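Local atomic coordinates of 6-phosphogluconate dehydrogenase (Decarboxylating) (Geobacter metallireducens, PDB entry 4E21), a protein that probably catalyses the NADP-dependent oxidative decarboxylation of 6-phosphogluconate in the pentose phosphate pathway. Residues L154-E159 with L195-C200. Numbering follows the deposited sequence.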
loop_
_atom_site.group_PDB
_atom_site.type_symbol
_atom_site.label_atom_id
_atom_site.label_comp_id
_atom_site.label_asym_id
_atom_site.label_seq_id
_atom_site.Cartn_x
_atom_site.Cartn_y
_atom_site.Cartn_z
ATOM N N LEU B 154 10.156 21.388 19.891
ATOM C CA LEU B 154 11.574 21.005 19.996
ATOM C C LEU B 154 11.746 19.616 20.584
ATOM O O LEU B 154 11.240 19.306 21.675
ATOM C CB LEU B 154 12.352 21.995 20.863
ATOM C CG LEU B 154 12.366 23.441 20.379
ATOM C CD1 LEU B 154 13.241 24.311 21.283
ATOM C CD2 LEU B 154 12.851 23.509 18.954
HETATM N N MSE B 155 12.454 18.780 19.845
HETATM C CA MSE B 155 12.693 17.417 20.261
HETATM C C MSE B 155 14.201 17.259 20.436
HETATM O O MSE B 155 14.977 17.406 19.481
HETATM C CB MSE B 155 12.121 16.457 19.215
HETATM C CG MSE B 155 10.580 16.534 19.099
HETATM SE SE MSE B 155 10.017 16.278 17.257
HETATM C CE MSE B 155 9.730 18.138 16.721
ATOM N N ILE B 156 14.602 16.978 21.677
ATOM C CA ILE B 156 15.977 17.182 22.126
ATOM C C ILE B 156 16.635 15.884 22.570
ATOM O O ILE B 156 16.068 15.141 23.374
ATOM C CB ILE B 156 16.001 18.205 23.278
ATOM C CG1 ILE B 156 15.162 19.441 22.908
ATOM C CG2 ILE B 156 17.437 18.582 23.647
ATOM C CD1 ILE B 156 14.747 20.308 24.109
ATOM N N GLY B 157 17.809 15.594 22.013
ATOM C CA GLY B 157 18.608 14.456 22.449
ATOM C C GLY B 157 19.983 14.879 22.965
ATOM O O GLY B 157 20.556 15.872 22.504
ATOM N N GLY B 158 20.530 14.117 23.908
ATOM C CA GLY B 158 21.866 14.386 24.424
ATOM C C GLY B 158 21.946 14.276 25.933
ATOM O O GLY B 158 20.986 13.848 26.565
ATOM N N GLU B 159 23.081 14.657 26.516
ATOM C CA GLU B 159 23.284 14.487 27.957
ATOM C C GLU B 159 22.345 15.335 28.814
ATOM O O GLU B 159 22.088 16.498 28.514
ATOM C CB GLU B 159 24.728 14.815 28.330
ATOM C CG GLU B 159 25.738 13.743 27.946
ATOM C CD GLU B 159 27.161 14.258 28.030
ATOM O OE1 GLU B 159 27.394 15.230 28.798
ATOM O OE2 GLU B 159 28.040 13.713 27.318
ATOM N N LEU B 195 5.014 22.296 27.407
ATOM C CA LEU B 195 5.521 23.601 26.991
ATOM C C LEU B 195 5.849 23.606 25.496
ATOM O O LEU B 195 6.048 24.674 24.893
ATOM C CB LEU B 195 6.767 23.969 27.814
ATOM C CG LEU B 195 6.644 24.648 29.193
ATOM C CD1 LEU B 195 5.561 24.044 30.018
ATOM C CD2 LEU B 195 7.967 24.576 29.973
ATOM N N GLY B 196 5.911 22.407 24.903
ATOM C CA GLY B 196 6.285 22.272 23.509
ATOM C C GLY B 196 7.775 22.006 23.266
ATOM O O GLY B 196 8.272 22.197 22.161
ATOM N N TYR B 197 8.490 21.554 24.293
ATOM C CA TYR B 197 9.817 20.998 24.088
ATOM C C TYR B 197 10.018 19.796 24.995
ATOM O O TYR B 197 9.358 19.669 26.031
ATOM C CB TYR B 197 10.929 22.049 24.264
ATOM C CG TYR B 197 11.129 22.552 25.681
ATOM C CD1 TYR B 197 10.280 23.521 26.224
ATOM C CD2 TYR B 197 12.179 22.074 26.469
ATOM C CE1 TYR B 197 10.463 23.992 27.517
ATOM C CE2 TYR B 197 12.377 22.544 27.755
ATOM C CZ TYR B 197 11.514 23.503 28.273
ATOM O OH TYR B 197 11.703 23.970 29.549
ATOM N N LEU B 198 10.912 18.896 24.593
ATOM C CA LEU B 198 10.999 17.604 25.256
ATOM C C LEU B 198 12.375 17.039 25.077
ATOM O O LEU B 198 12.858 16.935 23.947
ATOM C CB LEU B 198 10.035 16.611 24.614
ATOM C CG LEU B 198 9.449 15.481 25.469
ATOM C CD1 LEU B 198 9.205 14.217 24.609
ATOM C CD2 LEU B 198 10.252 15.157 26.734
ATOM N N HIS B 199 12.990 16.649 26.186
ATOM C CA HIS B 199 14.248 15.917 26.150
ATOM C C HIS B 199 13.873 14.467 25.896
ATOM O O HIS B 199 13.323 13.794 26.770
ATOM C CB HIS B 199 15.011 16.070 27.472
ATOM C CG HIS B 199 16.323 15.368 27.492
ATOM N ND1 HIS B 199 17.001 15.085 28.657
ATOM C CD2 HIS B 199 17.090 14.883 26.486
ATOM C CE1 HIS B 199 18.129 14.461 28.370
ATOM N NE2 HIS B 199 18.206 14.322 27.057
ATOM N N CYS B 200 14.151 13.994 24.687
ATOM C CA CYS B 200 13.622 12.713 24.243
ATOM C C CYS B 200 14.467 11.517 24.648
ATOM O O CYS B 200 13.966 10.394 24.707
ATOM C CB CYS B 200 13.448 12.738 22.733
ATOM S SG CYS B 200 12.105 13.839 22.212
#
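G196, just ahead of strand 197-201, makes the first link: its carbonyl O accepts the backbone N-H of L154, N to O 3.1 Å. At Y197 the strands run side by side, parallel, and its CB packs on CB of L154 at 3.7 Å. A chi1 of 69° sets the Y197 ring between its own backbone N and carbonyl carbon, leading the phenol away from the neighbouring strand. The ring still presents an edge to the methyl end of I156, Y197 CD2 to I156 CD1 3.9 Å, while its OH hydrogen-bonds to D167. F170, from the same helix 167-173 as D167, packs against L154 and I156 on this same side of the sheet. L198 uses both its backbone polar atoms: N donates to L154 O and O accepts from I156 N at 2.9 Å. Its side chain lies on the opposite face with that of selenomethionine M155, where I265 of the second subunit packs against L198 and W269 of that subunit against M155. The pairing adds strand 197-201 as the outermost strand, within this chain, of the mixed sheet of the Rossmann-type nucleotide-binding domain, just before the long helix 205-232. H199 extends its imidazole along strand 154-157, CG anti to the backbone N, with the CD2 edge in plane with I156 O at 3.3 Å. Beyond that carbonyl, NE2 donates to G158 O over 2.9 Å; the acceptor sits 19° out of the ring plane and the bond is bent to 139° at the hydrogen. This side-chain-to-backbone bond joins strand 197-201 to G158, one residue past the end of strand 154-157 and just before E159, the N-cap of helix 160-165. C200 gives its backbone N-H to I156 O, and its SG rests 4.0 Å from CB of M155, with V209 of helix 205-232 touching both side chains.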